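Local structure of alanine racemase (Oenococcus oeni PSU-1, 3HUR) at residues A[28-33]-A[221-226]; A[34-39]-A[61-66]; A[169-174]-A[236-241]; A[261-266]-A[281-286]; A[308-313]-A[324-329]. The protein belongs to the alanine racemase family, whose members pair an N-terminal TIM-type barrel with a C-terminal domain built mainly of beta strands. All coordinates share one frame; numbering follows the deposited sequence.

Interaction 1 of 5, residues A[28-33]-A[221-226]. With SO4 (sulfate ion), chain B.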
# COMPACT_ATOMS: atom_id res chain seq x y z
N GLU A 28 -19.26 -20.69 -31.67
CA GLU A 28 -19.59 -22.09 -31.88
C GLU A 28 -20.25 -22.67 -30.65
O GLU A 28 -21.02 -23.60 -30.77
CB GLU A 28 -18.34 -22.93 -32.21
CG GLU A 28 -17.60 -22.51 -33.48
CD GLU A 28 -16.18 -23.13 -33.58
OE1 GLU A 28 -16.06 -24.35 -33.28
OE2 GLU A 28 -15.21 -22.40 -33.96
N TRP A 29 -19.92 -22.16 -29.48
CA TRP A 29 -20.40 -22.73 -28.23
C TRP A 29 -21.87 -22.40 -28.04
O TRP A 29 -22.60 -23.13 -27.36
CB TRP A 29 -19.59 -22.13 -27.09
CG TRP A 29 -19.88 -22.62 -25.68
CD1 TRP A 29 -20.54 -21.94 -24.70
CD2 TRP A 29 -19.44 -23.85 -25.10
NE1 TRP A 29 -20.55 -22.68 -23.53
CE2 TRP A 29 -19.88 -23.86 -23.76
CE3 TRP A 29 -18.73 -24.96 -25.58
CZ2 TRP A 29 -19.64 -24.94 -22.89
CZ3 TRP A 29 -18.48 -26.04 -24.71
CH2 TRP A 29 -18.94 -26.02 -23.39
N THR A 30 -22.27 -21.27 -28.60
CA THR A 30 -23.62 -20.75 -28.40
C THR A 30 -24.44 -20.79 -29.70
O THR A 30 -25.59 -20.36 -29.73
CB THR A 30 -23.57 -19.30 -27.82
OG1 THR A 30 -23.11 -18.37 -28.81
CG2 THR A 30 -22.64 -19.23 -26.60
N LYS A 31 -23.84 -21.33 -30.76
CA LYS A 31 -24.41 -21.26 -32.10
C LYS A 31 -24.97 -19.88 -32.40
O LYS A 31 -26.14 -19.72 -32.70
CB LYS A 31 -25.48 -22.36 -32.26
CG LYS A 31 -25.01 -23.58 -33.05
CD LYS A 31 -24.13 -24.58 -32.26
CE LYS A 31 -23.80 -25.86 -33.15
NZ LYS A 31 -22.53 -26.61 -32.80
N ALA A 32 -24.13 -18.87 -32.33
CA ALA A 32 -24.58 -17.50 -32.43
C ALA A 32 -24.50 -17.04 -33.86
O ALA A 32 -23.67 -17.52 -34.63
CB ALA A 32 -23.74 -16.63 -31.57
N LYS A 33 -25.36 -16.09 -34.23
CA LYS A 33 -25.39 -15.60 -35.61
C LYS A 33 -24.50 -14.38 -35.69
O LYS A 33 -23.54 -14.36 -36.44
CB LYS A 33 -26.84 -15.30 -36.08
CG LYS A 33 -27.71 -16.61 -36.39
CD LYS A 33 -26.85 -17.77 -37.08
CE LYS A 33 -27.69 -18.94 -37.69
NZ LYS A 33 -28.74 -19.47 -36.74
N ALA A 221 -29.09 -15.16 -30.64
CA ALA A 221 -29.14 -14.49 -31.93
C ALA A 221 -27.91 -13.55 -32.06
O ALA A 221 -27.10 -13.71 -32.99
CB ALA A 221 -30.46 -13.72 -32.07
N ALA A 222 -27.77 -12.63 -31.10
CA ALA A 222 -26.62 -11.72 -31.00
C ALA A 222 -26.07 -11.77 -29.58
O ALA A 222 -26.69 -11.25 -28.62
CB ALA A 222 -27.01 -10.30 -31.34
N ILE A 223 -24.91 -12.42 -29.46
CA ILE A 223 -24.18 -12.47 -28.21
C ILE A 223 -23.25 -11.25 -28.04
O ILE A 223 -22.86 -10.61 -29.00
CB ILE A 223 -23.44 -13.79 -28.05
CG1 ILE A 223 -22.31 -13.96 -29.07
CG2 ILE A 223 -24.42 -14.96 -28.14
CD1 ILE A 223 -21.39 -15.21 -28.75
N ARG A 224 -22.94 -10.95 -26.77
CA ARG A 224 -22.20 -9.75 -26.36
C ARG A 224 -21.03 -10.08 -25.45
O ARG A 224 -21.00 -9.66 -24.32
CB ARG A 224 -23.14 -8.82 -25.62
CG ARG A 224 -24.03 -8.08 -26.55
CD ARG A 224 -24.80 -7.03 -25.76
NE ARG A 224 -26.04 -7.68 -25.45
CZ ARG A 224 -26.65 -7.77 -24.29
NH1 ARG A 224 -26.25 -7.14 -23.20
NH2 ARG A 224 -27.74 -8.47 -24.27
N PRO A 225 -20.07 -10.86 -25.94
CA PRO A 225 -18.94 -11.23 -25.10
C PRO A 225 -18.03 -10.05 -24.78
O PRO A 225 -17.64 -9.34 -25.68
CB PRO A 225 -18.20 -12.24 -25.95
CG PRO A 225 -18.64 -11.98 -27.29
CD PRO A 225 -20.01 -11.54 -27.23
N GLY A 226 -17.79 -9.82 -23.50
CA GLY A 226 -16.90 -8.75 -23.01
C GLY A 226 -15.71 -9.34 -22.28
O GLY A 226 -14.76 -9.76 -22.90
S SO4 B . -19.66 -8.97 -19.81
O1 SO4 B . -18.40 -8.70 -19.16
O2 SO4 B . -20.69 -9.40 -18.90
O3 SO4 B . -20.17 -7.73 -20.33
O4 SO4 B . -19.33 -10.01 -20.76
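Ile223 meets Thr30 and Ala32 in the dense half of this contact, a worked example of how a barrel strand is packed against the turn that leaves a helix. CG1, CG2 and CD1 of the isoleucine all take part. CD1 and CG2 both come up to the hydroxyl of Thr30, with Ile223 CD1 3.6 Å from Thr30 OG1, while the Ala32 methyl nestles against the whole branch, its CB 3.9 Å from Ile223 CG2. A chi1 of 67° sets Ile223 CG1 between the backbone N and the carbonyl carbon, where it lies 3.9 Å from Ala32 CB. The polar atom buried here is not left to hydrocarbon alone, since Thr30 OG1 bonds back to Ile26 O within helix 16-30. Cys209 of helix 206-211 also touches both Thr30 and Ile223.

The other half is thinner. Lys33 N donates to Ala221 O over 3.2 Å, a bent bond of 142°. Lys33 CB lies 3.5 Å from Ala221 O, but the rest of the lysine leads away toward solvent. Farther along 221-226, Gly226 N makes a weak bond of 3.1 Å to sulfate O4, an ion also held by Ser206 and Gln227. The chemistry implies a division of labour: hydrocarbon packing joins the helix exit to a barrel strand, and one backbone bond fixes where the two segments meet.

Interaction 2 of 5, residues A[34-39]-A[61-66]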
# COMPACT_ATOMS: atom_id res chain seq x y z
N LYS A 34 -24.82 -13.39 -34.87
CA LYS A 34 -24.06 -12.19 -34.76
C LYS A 34 -23.22 -12.22 -33.47
O LYS A 34 -23.64 -12.75 -32.46
CB LYS A 34 -25.05 -11.04 -34.72
CG LYS A 34 -25.92 -10.90 -35.98
CD LYS A 34 -25.42 -9.74 -36.86
CE LYS A 34 -26.03 -9.71 -38.29
NZ LYS A 34 -24.95 -9.31 -39.29
N VAL A 35 -22.00 -11.68 -33.51
CA VAL A 35 -21.18 -11.48 -32.30
C VAL A 35 -20.82 -10.00 -32.19
O VAL A 35 -20.24 -9.46 -33.12
CB VAL A 35 -19.91 -12.31 -32.30
CG1 VAL A 35 -18.99 -11.91 -31.14
CG2 VAL A 35 -20.27 -13.74 -32.21
N TYR A 36 -21.25 -9.38 -31.10
CA TYR A 36 -20.94 -8.02 -30.72
C TYR A 36 -19.87 -8.02 -29.62
O TYR A 36 -20.14 -8.42 -28.48
CB TYR A 36 -22.16 -7.33 -30.13
CG TYR A 36 -23.38 -7.29 -31.01
CD1 TYR A 36 -24.60 -6.90 -30.50
CD2 TYR A 36 -23.31 -7.63 -32.36
CE1 TYR A 36 -25.72 -6.85 -31.30
CE2 TYR A 36 -24.42 -7.58 -33.15
CZ TYR A 36 -25.62 -7.20 -32.62
OH TYR A 36 -26.72 -7.13 -33.43
N ALA A 37 -18.66 -7.57 -29.96
CA ALA A 37 -17.50 -7.63 -29.05
C ALA A 37 -17.58 -6.45 -28.12
O ALA A 37 -17.65 -5.32 -28.60
CB ALA A 37 -16.24 -7.57 -29.83
N VAL A 38 -17.66 -6.71 -26.81
CA VAL A 38 -17.73 -5.64 -25.85
C VAL A 38 -16.29 -5.30 -25.43
O VAL A 38 -15.54 -6.14 -24.99
CB VAL A 38 -18.64 -6.00 -24.63
CG1 VAL A 38 -18.72 -4.83 -23.65
CG2 VAL A 38 -20.06 -6.39 -25.05
N LEU A 39 -15.94 -4.04 -25.57
CA LEU A 39 -14.64 -3.55 -25.30
C LEU A 39 -14.74 -2.38 -24.34
O LEU A 39 -14.72 -1.23 -24.76
CB LEU A 39 -14.04 -3.05 -26.60
CG LEU A 39 -13.66 -4.18 -27.56
CD1 LEU A 39 -12.99 -3.54 -28.74
CD2 LEU A 39 -12.72 -5.23 -26.88
N ALA A 61 -16.09 -10.59 -35.24
CA ALA A 61 -17.14 -9.77 -34.61
C ALA A 61 -17.91 -8.97 -35.67
O ALA A 61 -17.31 -8.48 -36.59
CB ALA A 61 -16.53 -8.81 -33.62
N ASP A 62 -19.22 -8.79 -35.48
CA ASP A 62 -20.07 -8.05 -36.40
C ASP A 62 -20.42 -6.64 -35.91
O ASP A 62 -20.97 -5.81 -36.66
CB ASP A 62 -21.38 -8.83 -36.61
CG ASP A 62 -21.13 -10.31 -36.87
OD1 ASP A 62 -20.66 -10.67 -37.98
OD2 ASP A 62 -21.32 -11.10 -35.93
N ALA A 63 -20.20 -6.39 -34.63
CA ALA A 63 -20.21 -5.02 -34.10
C ALA A 63 -19.28 -4.90 -32.88
O ALA A 63 -18.73 -5.87 -32.36
CB ALA A 63 -21.57 -4.61 -33.76
N LEU A 64 -19.14 -3.68 -32.43
CA LEU A 64 -18.31 -3.39 -31.28
C LEU A 64 -19.15 -2.58 -30.33
O LEU A 64 -19.85 -1.69 -30.77
CB LEU A 64 -17.09 -2.55 -31.70
CG LEU A 64 -16.23 -3.14 -32.81
CD1 LEU A 64 -15.21 -2.09 -33.30
CD2 LEU A 64 -15.58 -4.40 -32.33
N ILE A 65 -19.07 -2.90 -29.04
CA ILE A 65 -19.76 -2.10 -28.00
C ILE A 65 -18.70 -1.47 -27.06
O ILE A 65 -17.76 -2.14 -26.64
CB ILE A 65 -20.72 -3.00 -27.15
CG1 ILE A 65 -21.63 -3.84 -28.05
CG2 ILE A 65 -21.54 -2.15 -26.22
CD1 ILE A 65 -22.65 -4.86 -27.32
N VAL A 66 -18.88 -0.19 -26.77
CA VAL A 66 -17.97 0.57 -25.93
C VAL A 66 -18.80 1.45 -24.98
O VAL A 66 -20.03 1.52 -25.14
CB VAL A 66 -16.96 1.42 -26.76
CG1 VAL A 66 -16.13 0.54 -27.73
CG2 VAL A 66 -17.64 2.49 -27.46
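Asp62 reaches across to Lys34 and Val35 at the start of a parallel strand pair, 34-38 beside 63-66, the two strands of a beta-alpha-beta crossover in the TIM-type barrel; helix 48-57 lies on the connection and covers Ala37, Ala61 and Leu64. The aspartate shows how one side chain can continue a sheet's bonding beyond its regular bridges. Its CB sits 3.7 Å from Val35 O and also borders the CD of Lys34, whose side chain crosses it at about a right angle. A chi1 of -46° sets CG beside the backbone N, anti to the carbonyl carbon, and puts Asp62 CG 3.7 Å from Val35 N. At the tip, Asp62 OD2 accepts from Val35 N at 2.6 Å, nearly along its own C-O axis, and also forms a salt bridge with Arg27, which would favour the charged carboxylate.

Next come regular parallel bonds: Ala37 N to Ala63 O, Ile65 N to Ala37 O, and Leu39 N to Ile65 O, the last at 2.8 Å and almost straight. On the face shared by Tyr36, Val38, Ala63 and Ile65, the CD1 of Ile65 touches two neighbours, 3.8 Å from both Tyr36 CB and Val38 CG2, while Ala63 CB approaches Tyr36 CD2. Val35 O takes two donors from successive residues: Asp62 N at 2.7 Å, and Ala63 N, weakly, at 3.4 Å.

Interaction 3 of 5, residues A[169-174]-A[236-241]; sequences ADEAGE and NGELKM
Glu238 and Ala172 supply the one hydrogen bond of this loop-to-loop contact, a case in which a carboxylate of one irregular segment serves a backbone N-H of another. Ala172 N points to Glu238 OE2 at 3.0 Å with an angle of 163°, and the oxygen is met nearly along its C-O axis. The glutamate chain gets there by stretching out: CG is anti to the carbonyl carbon (chi1 -59°), and the chain is extended beyond it. Glu238 OE2 also lies 3.6 Å from Glu171 CA.

In the fold, 169-174 belongs to the loop that follows barrel strand 157-163 and runs into helix 174-191, whereas 236-241 lies on the connection from strand 222-223 of the barrel sheet to strand 251-263 of the C-terminal beta domain. Trp211, at the end of helix 206-211, bonds Lys240 O and packs on Met241.

Apolar contact falls to one branch of Leu239: CD2 presses on the Ala172 methyl, 3.5 Å from Ala172 CB. The other branch makes van der Waals contacts with backbone oxygens instead, Leu239 CD1 lying 3.9 Å from Ala169 O and 4.0 Å from Glu171 O.

As for charge, Glu171 OE1 and Glu238 OE2 belong to groups of like sign and stand 5.7 Å apart, with their charged atoms not in contact.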
# COMPACT_ATOMS: atom_id res chain seq x y z
N ALA A 169 -25.81 -14.61 -13.81
CA ALA A 169 -25.28 -15.72 -14.58
C ALA A 169 -23.85 -16.09 -14.12
O ALA A 169 -23.49 -17.25 -14.20
CB ALA A 169 -25.30 -15.38 -16.08
N ASP A 170 -23.08 -15.12 -13.62
CA ASP A 170 -21.69 -15.32 -13.13
C ASP A 170 -21.55 -15.62 -11.64
O ASP A 170 -20.42 -15.78 -11.13
CB ASP A 170 -20.81 -14.10 -13.46
CG ASP A 170 -21.17 -12.84 -12.63
OD1 ASP A 170 -22.21 -12.81 -11.92
OD2 ASP A 170 -20.40 -11.84 -12.70
N GLU A 171 -22.69 -15.65 -10.93
CA GLU A 171 -22.75 -16.06 -9.53
C GLU A 171 -23.20 -17.52 -9.44
O GLU A 171 -23.86 -18.04 -10.35
CB GLU A 171 -23.68 -15.14 -8.74
CG GLU A 171 -23.13 -13.73 -8.59
CD GLU A 171 -24.14 -12.75 -7.96
OE1 GLU A 171 -25.03 -13.22 -7.22
OE2 GLU A 171 -24.03 -11.52 -8.22
N ALA A 172 -22.81 -18.19 -8.36
CA ALA A 172 -23.19 -19.60 -8.06
C ALA A 172 -24.27 -19.67 -6.98
O ALA A 172 -24.35 -18.79 -6.11
CB ALA A 172 -21.95 -20.38 -7.58
N GLY A 173 -25.10 -20.72 -7.03
CA GLY A 173 -26.03 -21.01 -5.91
C GLY A 173 -27.51 -21.14 -6.26
O GLY A 173 -27.89 -21.38 -7.41
N GLU A 174 -28.35 -21.00 -5.23
CA GLU A 174 -29.77 -21.24 -5.33
C GLU A 174 -30.52 -19.90 -5.39
O GLU A 174 -31.46 -19.74 -6.18
CB GLU A 174 -30.25 -22.08 -4.11
CG GLU A 174 -31.21 -23.26 -4.43
CD GLU A 174 -30.55 -24.44 -5.21
OE1 GLU A 174 -29.30 -24.49 -5.32
OE2 GLU A 174 -31.30 -25.32 -5.71
N ASN A 236 -15.12 -14.89 -11.02
CA ASN A 236 -14.13 -14.72 -9.92
C ASN A 236 -14.07 -15.83 -8.89
O ASN A 236 -14.36 -15.64 -7.73
CB ASN A 236 -14.12 -13.30 -9.29
CG ASN A 236 -15.39 -12.94 -8.55
OD1 ASN A 236 -16.15 -12.05 -8.98
ND2 ASN A 236 -15.61 -13.55 -7.38
N GLY A 237 -13.68 -17.02 -9.33
CA GLY A 237 -13.57 -18.17 -8.44
C GLY A 237 -14.80 -19.07 -8.33
O GLY A 237 -14.67 -20.30 -8.32
N GLU A 238 -15.99 -18.46 -8.29
CA GLU A 238 -17.26 -19.17 -8.03
C GLU A 238 -17.56 -20.40 -8.89
O GLU A 238 -17.91 -21.43 -8.35
CB GLU A 238 -18.42 -18.18 -8.02
CG GLU A 238 -18.21 -17.08 -6.95
CD GLU A 238 -19.48 -16.35 -6.53
OE1 GLU A 238 -19.33 -15.26 -5.92
OE2 GLU A 238 -20.62 -16.84 -6.78
N LEU A 239 -17.42 -20.31 -10.21
CA LEU A 239 -17.77 -21.43 -11.10
C LEU A 239 -16.57 -21.89 -11.88
O LEU A 239 -15.64 -21.11 -12.07
CB LEU A 239 -18.85 -21.01 -12.10
CG LEU A 239 -20.11 -20.38 -11.49
CD1 LEU A 239 -20.95 -19.70 -12.55
CD2 LEU A 239 -20.90 -21.44 -10.72
N LYS A 240 -16.59 -23.13 -12.36
CA LYS A 240 -15.46 -23.69 -13.09
C LYS A 240 -15.77 -23.59 -14.57
O LYS A 240 -16.90 -23.81 -14.99
CB LYS A 240 -15.24 -25.16 -12.71
N MET A 241 -14.77 -23.27 -15.39
CA MET A 241 -15.02 -23.12 -16.82
C MET A 241 -15.44 -24.48 -17.41
O MET A 241 -14.96 -25.51 -16.97
CB MET A 241 -13.80 -22.48 -17.55
CG MET A 241 -13.58 -21.00 -17.16
SD MET A 241 -14.79 -19.83 -17.85
CE MET A 241 -14.36 -20.21 -19.53

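Interaction 4 of 5, residues A[261-266]-A[281-286]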
# COMPACT_ATOMS: atom_id res chain seq x y z
N ARG A 261 25.38 -14.45 -15.11
CA ARG A 261 26.60 -14.68 -14.36
C ARG A 261 26.80 -16.20 -14.16
O ARG A 261 25.87 -16.90 -13.75
CB ARG A 261 26.48 -14.04 -12.98
CG ARG A 261 26.57 -12.48 -12.92
CD ARG A 261 26.36 -11.99 -11.48
NE ARG A 261 25.02 -12.34 -11.02
CZ ARG A 261 24.61 -12.48 -9.75
NH1 ARG A 261 25.44 -12.33 -8.72
NH2 ARG A 261 23.34 -12.82 -9.52
N PHE A 262 28.01 -16.69 -14.43
CA PHE A 262 28.43 -18.03 -13.98
C PHE A 262 28.71 -17.90 -12.49
O PHE A 262 29.59 -17.17 -12.10
CB PHE A 262 29.70 -18.47 -14.73
CG PHE A 262 30.02 -19.96 -14.64
CD1 PHE A 262 30.12 -20.73 -15.80
CD2 PHE A 262 30.25 -20.57 -13.40
CE1 PHE A 262 30.43 -22.10 -15.74
CE2 PHE A 262 30.56 -21.94 -13.32
CZ PHE A 262 30.64 -22.71 -14.50
N VAL A 263 27.91 -18.58 -11.68
CA VAL A 263 28.09 -18.61 -10.24
C VAL A 263 28.42 -20.04 -9.84
O VAL A 263 27.74 -20.98 -10.29
CB VAL A 263 26.80 -18.23 -9.54
CG1 VAL A 263 26.93 -18.44 -8.02
CG2 VAL A 263 26.41 -16.80 -9.90
N LYS A 264 29.42 -20.22 -8.98
CA LYS A 264 30.00 -21.55 -8.75
C LYS A 264 29.38 -22.26 -7.54
O LYS A 264 28.92 -21.62 -6.60
CB LYS A 264 31.54 -21.48 -8.65
N LYS A 265 29.35 -23.59 -7.62
CA LYS A 265 28.71 -24.52 -6.66
C LYS A 265 28.35 -24.10 -5.21
O LYS A 265 27.34 -24.56 -4.70
CB LYS A 265 29.54 -25.84 -6.62
N ASP A 266 29.16 -23.29 -4.52
CA ASP A 266 28.81 -22.88 -3.13
C ASP A 266 28.67 -21.36 -2.92
O ASP A 266 28.16 -20.92 -1.86
CB ASP A 266 29.81 -23.46 -2.13
N GLY A 281 26.87 -23.48 -12.55
CA GLY A 281 25.86 -23.14 -13.56
C GLY A 281 25.43 -21.67 -13.61
O GLY A 281 25.71 -20.89 -12.70
N TYR A 282 24.72 -21.31 -14.66
CA TYR A 282 24.39 -19.92 -14.91
C TYR A 282 23.16 -19.40 -14.17
O TYR A 282 22.17 -20.13 -13.94
CB TYR A 282 24.20 -19.73 -16.40
CG TYR A 282 25.47 -19.88 -17.17
CD1 TYR A 282 26.22 -18.75 -17.53
CD2 TYR A 282 25.95 -21.14 -17.57
CE1 TYR A 282 27.39 -18.86 -18.24
CE2 TYR A 282 27.14 -21.27 -18.29
CZ TYR A 282 27.85 -20.12 -18.62
OH TYR A 282 29.03 -20.19 -19.33
N VAL A 283 23.23 -18.11 -13.80
CA VAL A 283 22.14 -17.38 -13.17
C VAL A 283 21.82 -16.05 -13.85
O VAL A 283 22.70 -15.21 -14.06
CB VAL A 283 22.45 -17.03 -11.76
CG1 VAL A 283 21.36 -16.09 -11.22
CG2 VAL A 283 22.56 -18.30 -10.96
N ALA A 284 20.54 -15.88 -14.19
CA ALA A 284 20.04 -14.68 -14.85
C ALA A 284 19.40 -13.73 -13.83
O ALA A 284 18.71 -14.16 -12.88
CB ALA A 284 19.06 -15.05 -15.94
N THR A 285 19.69 -12.45 -14.01
CA THR A 285 19.04 -11.33 -13.30
C THR A 285 17.96 -10.68 -14.20
O THR A 285 18.26 -10.26 -15.33
CB THR A 285 20.04 -10.23 -13.02
OG1 THR A 285 21.11 -10.80 -12.29
CG2 THR A 285 19.43 -9.05 -12.23
N LEU A 286 16.74 -10.58 -13.69
CA LEU A 286 15.63 -10.06 -14.47
C LEU A 286 15.29 -8.70 -13.88
O LEU A 286 15.33 -8.53 -12.67
CB LEU A 286 14.42 -11.02 -14.39
CG LEU A 286 14.69 -12.51 -14.66
CD1 LEU A 286 13.41 -13.30 -14.57
CD2 LEU A 286 15.35 -12.77 -16.01
O HOH W 1 22.80 -12.87 -12.83
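Arg261 and Val283 satisfy each other's backbone: Arg261 N donates to Val283 O at 3.0 Å, and Val283 N returns a bond of 2.9 Å to Arg261 O. Val283 O has a second donor, a water 2.6 Å away. That water accepts from Arg261 NE at 2.9 Å, lying in plane at the edge of the guanidinium, and is hydrogen-bonded to Thr285 OG1 at 2.7 Å. One solvent molecule thus bridges an arginine, a carbonyl and a hydroxyl.

The arrangement is that of neighbouring antiparallel strands in the C-terminal beta domain, with Arg261 and Val283 a hydrogen-bonded pair and Phe262 and Tyr282 the non-hydrogen-bonded pair next to it. Their aromatic rings form a T-shaped stack, the edge of Phe262 toward the face of Tyr282, with centroids 5.1 Å apart and planes at 65°. Phe262 CD1 comes 3.7 Å from Tyr282 CZ.

Val263 N makes a weak bond to Gly281 O at 3.3 Å. Tyr271 of the second subunit is the outside partner of Thr285, its OH bonded to Thr285 OG1 and its ring in a cation-pi contact with Arg261.

Interaction 5 of 5, residues A[308-313]-A[324-329]; sequences KRMPII and KLDRKY
Tyr329 meets Met310 obliquely, and its ring has other company: Arg327 CZ lies over one face, 3.6 Å above the plane and offset toward the rim, and Asp326 OD1 stands in plane at the edge. The methionine comes in tip to tip, with Met310 CE 3.4 Å from Tyr329 OH and the sulfur 5.3 Å from the ring centroid, 46° off its normal, a Met-aromatic contact. Tyr329 OH donates to Asp326 OD1 at 2.9 Å, using the syn lone pair of that oxygen. The Asp326 side chain crosses that of Met310 at about a right angle, Asp326 OD1 lying 3.4 Å from Met310 CE.

Closer to the strands, Lys324 N bonds Pro311 O at 3.2 Å, and Met310 CB rests 3.4 Å from Lys324 O. The contact joins strand 308-311 to the end of strand 321-324 and the loop after it in the C-terminal beta domain, where Ile305 of strand 302-305 packs on Met310 and Leu325.

Lys308 NZ remains 4.2 Å from Asp326 OD2, beyond a salt bridge. The chemistry implies that the tyrosine hydroxyl, with a weak bond from Arg327 N, would restrict the rotation of the aspartate, while the exposed lysine may add diffuse electrostatic support for its negative charge.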
# COMPACT_ATOMS: atom_id res chain seq x y z
N LYS A 308 10.25 -23.46 -21.25
CA LYS A 308 10.53 -24.22 -20.05
C LYS A 308 10.45 -23.35 -18.79
O LYS A 308 10.57 -22.13 -18.80
CB LYS A 308 11.92 -24.91 -20.11
CG LYS A 308 12.43 -25.23 -21.54
CD LYS A 308 13.34 -26.49 -21.60
CE LYS A 308 13.65 -26.93 -23.07
NZ LYS A 308 14.89 -26.26 -23.63
N ARG A 309 10.35 -24.05 -17.69
CA ARG A 309 10.02 -23.48 -16.45
C ARG A 309 11.25 -23.54 -15.51
O ARG A 309 11.51 -24.58 -14.90
CB ARG A 309 8.87 -24.31 -15.96
CG ARG A 309 8.01 -23.67 -14.94
CD ARG A 309 6.69 -24.46 -14.74
NE ARG A 309 6.19 -24.26 -13.38
CZ ARG A 309 6.75 -24.76 -12.26
NH1 ARG A 309 7.82 -25.57 -12.31
NH2 ARG A 309 6.22 -24.48 -11.06
N MET A 310 12.02 -22.45 -15.41
CA MET A 310 13.24 -22.40 -14.57
C MET A 310 12.96 -21.70 -13.23
O MET A 310 12.05 -20.87 -13.16
CB MET A 310 14.40 -21.75 -15.34
CG MET A 310 14.84 -22.59 -16.55
SD MET A 310 15.65 -21.65 -17.81
CE MET A 310 15.11 -22.40 -19.36
N PRO A 311 13.70 -22.05 -12.16
CA PRO A 311 13.31 -21.62 -10.83
C PRO A 311 13.89 -20.27 -10.40
O PRO A 311 14.97 -19.88 -10.82
CB PRO A 311 13.85 -22.73 -9.95
CG PRO A 311 15.11 -23.08 -10.60
CD PRO A 311 14.84 -22.98 -12.08
N ILE A 312 13.17 -19.58 -9.54
CA ILE A 312 13.61 -18.32 -9.02
C ILE A 312 14.40 -18.66 -7.78
O ILE A 312 13.91 -19.39 -6.94
CB ILE A 312 12.42 -17.43 -8.64
CG1 ILE A 312 11.86 -16.78 -9.90
CG2 ILE A 312 12.83 -16.36 -7.64
CD1 ILE A 312 10.50 -16.16 -9.70
N ILE A 313 15.61 -18.13 -7.66
CA ILE A 313 16.41 -18.39 -6.49
C ILE A 313 16.84 -17.11 -5.81
O ILE A 313 17.28 -16.18 -6.47
CB ILE A 313 17.64 -19.29 -6.79
CG1 ILE A 313 18.75 -18.56 -7.56
CG2 ILE A 313 17.22 -20.53 -7.58
CD1 ILE A 313 18.41 -18.30 -8.97
N LYS A 324 17.95 -19.42 -11.84
CA LYS A 324 18.89 -20.47 -12.26
C LYS A 324 18.46 -21.00 -13.59
O LYS A 324 17.39 -21.56 -13.68
CB LYS A 324 18.92 -21.63 -11.24
CG LYS A 324 20.00 -22.71 -11.56
CD LYS A 324 19.91 -23.93 -10.63
CE LYS A 324 20.91 -25.04 -11.10
NZ LYS A 324 21.00 -26.27 -10.20
N LEU A 325 19.31 -20.86 -14.60
CA LEU A 325 19.03 -21.30 -15.97
C LEU A 325 19.54 -22.73 -16.22
O LEU A 325 20.45 -23.20 -15.54
CB LEU A 325 19.70 -20.36 -16.97
CG LEU A 325 19.52 -18.85 -16.76
CD1 LEU A 325 20.52 -18.02 -17.60
CD2 LEU A 325 18.07 -18.45 -17.04
N ASP A 326 18.99 -23.42 -17.22
CA ASP A 326 19.37 -24.82 -17.46
C ASP A 326 20.64 -24.86 -18.31
O ASP A 326 21.50 -25.72 -18.12
CB ASP A 326 18.20 -25.72 -17.96
CG ASP A 326 17.55 -25.25 -19.28
OD1 ASP A 326 17.92 -24.17 -19.81
OD2 ASP A 326 16.64 -25.98 -19.78
N ARG A 327 20.77 -23.91 -19.21
CA ARG A 327 22.02 -23.70 -19.94
C ARG A 327 22.26 -22.20 -19.92
O ARG A 327 21.59 -21.49 -19.20
CB ARG A 327 21.91 -24.26 -21.37
CG ARG A 327 20.54 -24.13 -22.00
CD ARG A 327 20.60 -24.23 -23.51
NE ARG A 327 20.71 -22.91 -24.14
CZ ARG A 327 19.87 -22.42 -25.05
NH1 ARG A 327 20.07 -21.19 -25.53
NH2 ARG A 327 18.83 -23.14 -25.49
N LYS A 328 23.20 -21.72 -20.71
CA LYS A 328 23.50 -20.30 -20.76
C LYS A 328 22.53 -19.69 -21.76
O LYS A 328 22.34 -20.27 -22.84
CB LYS A 328 24.97 -20.10 -21.19
CG LYS A 328 25.46 -18.64 -21.26
CD LYS A 328 26.73 -18.51 -22.14
CE LYS A 328 27.33 -17.08 -22.09
NZ LYS A 328 27.96 -16.66 -23.40
N TYR A 329 21.89 -18.55 -21.43
CA TYR A 329 21.12 -17.81 -22.45
C TYR A 329 21.69 -16.43 -22.65
O TYR A 329 22.28 -15.87 -21.74
CB TYR A 329 19.64 -17.70 -22.09
CG TYR A 329 18.92 -19.01 -22.12
CD1 TYR A 329 19.12 -19.95 -21.12
CD2 TYR A 329 18.07 -19.32 -23.15
CE1 TYR A 329 18.48 -21.17 -21.13
CE2 TYR A 329 17.41 -20.57 -23.18
CZ TYR A 329 17.63 -21.47 -22.15
OH TYR A 329 17.02 -22.69 -22.15

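In the fold
The contacts form two clusters and a solitary member. Interactions 1 and 2 have centres 10 Å apart and share the barrel sheet: strand 34-38 lies between 222-223 and 63-66, with Ile223 O to Tyr36 N and Pro225 O to Val38 N both at 2.9 Å. The sulfate bound by Gly226 is about 5 Å from the Val38 side chain, so both contacts lie near this ion, probably from the crystallisation liquor, which may mark a pocket. Interactions 4 and 5, 9 Å apart between centres, adjoin in the C-terminal beta domain through Tyr282 O and Leu325 N, 3.0 Å apart. Interaction 3, centred about 20 Å from the centre of interaction 1, involves the connection between the domains.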